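Local coordinates for tryptophan synthase alpha chain (Aquifex aeolicus, PDB 2EKC), which probably serves as the alpha subunit of tryptophan synthase, cleaving indoleglycerol phosphate by a retro-aldol reaction to indole and glyceraldehyde 3-phosphate, at residues Y30-L34 / E83-L88. Residue numbers count along the deposited sequence, not the author numbering.
Sequences YETSL and ELSETL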
loop_
_atom_site.group_PDB
_atom_site.type_symbol
_atom_site.label_atom_id
_atom_site.label_comp_id
_atom_site.label_asym_id
_atom_site.label_seq_id
_atom_site.Cartn_x
_atom_site.Cartn_y
_atom_site.Cartn_z
ATOM N N TYR A 30 13.050 14.774 1.208
ATOM C CA TYR A 30 13.301 13.757 0.187
ATOM C C TYR A 30 14.416 12.779 0.545
ATOM O O TYR A 30 14.196 11.570 0.558
ATOM C CB TYR A 30 13.623 14.393 -1.171
ATOM C CG TYR A 30 13.678 13.373 -2.295
ATOM C CD1 TYR A 30 12.517 12.976 -2.959
ATOM C CD2 TYR A 30 14.881 12.769 -2.657
ATOM C CE1 TYR A 30 12.553 11.998 -3.957
ATOM C CE2 TYR A 30 14.930 11.788 -3.651
ATOM C CZ TYR A 30 13.762 11.409 -4.295
ATOM O OH TYR A 30 13.802 10.435 -5.267
ATOM N N GLU A 31 15.607 13.300 0.834
ATOM C CA GLU A 31 16.755 12.456 1.174
ATOM C C GLU A 31 16.463 11.463 2.301
ATOM O O GLU A 31 16.718 10.267 2.163
ATOM C CB GLU A 31 17.957 13.322 1.557
ATOM C CG GLU A 31 19.199 12.513 1.915
ATOM C CD GLU A 31 20.413 13.382 2.218
ATOM O OE1 GLU A 31 20.316 14.260 3.103
ATOM O OE2 GLU A 31 21.466 13.180 1.572
ATOM N N THR A 32 15.932 11.962 3.413
ATOM C CA THR A 32 15.607 11.107 4.547
ATOM C C THR A 32 14.568 10.050 4.172
ATOM O O THR A 32 14.694 8.891 4.560
ATOM C CB THR A 32 15.078 11.938 5.730
ATOM O OG1 THR A 32 16.049 12.926 6.093
ATOM C CG2 THR A 32 14.797 11.043 6.933
ATOM N N SER A 33 13.549 10.440 3.407
ATOM C CA SER A 33 12.517 9.488 3.004
ATOM C C SER A 33 13.098 8.390 2.120
ATOM O O SER A 33 12.684 7.234 2.192
ATOM C CB SER A 33 11.362 10.200 2.276
ATOM O OG SER A 33 11.698 10.582 0.952
ATOM N N LEU A 34 14.067 8.741 1.286
ATOM C CA LEU A 34 14.682 7.748 0.412
ATOM C C LEU A 34 15.451 6.732 1.249
ATOM O O LEU A 34 15.405 5.535 0.978
ATOM C CB LEU A 34 15.618 8.421 -0.587
ATOM C CG LEU A 34 16.354 7.507 -1.567
ATOM C CD1 LEU A 34 15.357 6.705 -2.400
ATOM C CD2 LEU A 34 17.243 8.360 -2.465
ATOM N N GLU A 83 10.402 9.514 -9.559
ATOM C CA GLU A 83 11.861 9.434 -9.611
ATOM C C GLU A 83 12.315 8.482 -8.505
ATOM O O GLU A 83 13.224 7.674 -8.702
ATOM C CB GLU A 83 12.486 10.818 -9.400
ATOM C CG GLU A 83 14.008 10.813 -9.239
ATOM C CD GLU A 83 14.751 10.401 -10.503
ATOM O OE1 GLU A 83 14.533 9.273 -10.995
ATOM O OE2 GLU A 83 15.564 11.208 -11.001
ATOM N N LEU A 84 11.671 8.581 -7.345
ATOM C CA LEU A 84 11.996 7.719 -6.210
ATOM C C LEU A 84 11.626 6.273 -6.536
ATOM O O LEU A 84 12.363 5.351 -6.206
ATOM C CB LEU A 84 11.253 8.193 -4.949
ATOM C CG LEU A 84 11.463 7.383 -3.660
ATOM C CD1 LEU A 84 11.329 8.291 -2.450
ATOM C CD2 LEU A 84 10.460 6.238 -3.596
ATOM N N SER A 85 10.481 6.078 -7.184
ATOM C CA SER A 85 10.049 4.735 -7.572
ATOM C C SER A 85 11.081 4.140 -8.535
ATOM O O SER A 85 11.526 3.005 -8.364
ATOM C CB SER A 85 8.679 4.785 -8.263
ATOM O OG SER A 85 8.350 3.530 -8.851
ATOM N N GLU A 86 11.459 4.910 -9.548
ATOM C CA GLU A 86 12.434 4.434 -10.523
ATOM C C GLU A 86 13.760 4.084 -9.837
ATOM O O GLU A 86 14.376 3.062 -10.137
ATOM C CB GLU A 86 12.662 5.495 -11.604
ATOM C CG GLU A 86 13.719 5.110 -12.634
ATOM C CD GLU A 86 13.950 6.194 -13.672
ATOM O OE1 GLU A 86 13.069 6.392 -14.538
ATOM O OE2 GLU A 86 15.009 6.856 -13.615
ATOM N N THR A 87 14.191 4.932 -8.911
ATOM C CA THR A 87 15.435 4.695 -8.191
ATOM C C THR A 87 15.394 3.391 -7.393
ATOM O O THR A 87 16.341 2.604 -7.426
ATOM C CB THR A 87 15.746 5.864 -7.241
ATOM O OG1 THR A 87 15.970 7.051 -8.013
ATOM C CG2 THR A 87 16.988 5.568 -6.414
ATOM N N LEU A 88 14.293 3.159 -6.686
ATOM C CA LEU A 88 14.151 1.949 -5.880
ATOM C C LEU A 88 13.966 0.706 -6.748
ATOM O O LEU A 88 14.439 -0.377 -6.406
ATOM C CB LEU A 88 12.964 2.087 -4.920
ATOM C CG LEU A 88 13.073 3.151 -3.821
ATOM C CD1 LEU A 88 11.807 3.158 -3.006
ATOM C CD2 LEU A 88 14.281 2.854 -2.927
HETATM O O HOH W 1 16.074 9.593 -5.988
#
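Two outer helices of the TIM barrel, 30-42 following the first strand and 78-91 preceding the third, pack here through apolar side chains. The segment axes approach to 11.8 Å at 35°, a wide spacing that long side chains must bridge. L84 points toward segment 30-34 and fills the middle: its CG lies 4.1 Å from CD1 of L34, and its CB 3.4 Å from OH of Y30. L34 CD1 also reaches L88 CD2 at 4.0 Å; branched, apolar leucines fill this space with no polar group to satisfy. L84 and L88 also touch F37, farther along helix 30-42. Tyrosine suits the partly exposed margin, spanning the gap with its ring while a water lies 2.5 Å from Y30 OH and donates to T87 OG1 at 3.3 Å. T87 OG1 donates to E83 O (2.9 Å), while its CG2 faces L34 CD1 (4.5 Å). Small S33 sets OG against L84 CD1 (4.1 Å), its polarity satisfied by Y30 O (2.7 Å) and G26 N. With no direct hydrogen bond across the segments, cohesion rests on apolar packing of the leucines and the Y30 ring, supplemented by one water bridge.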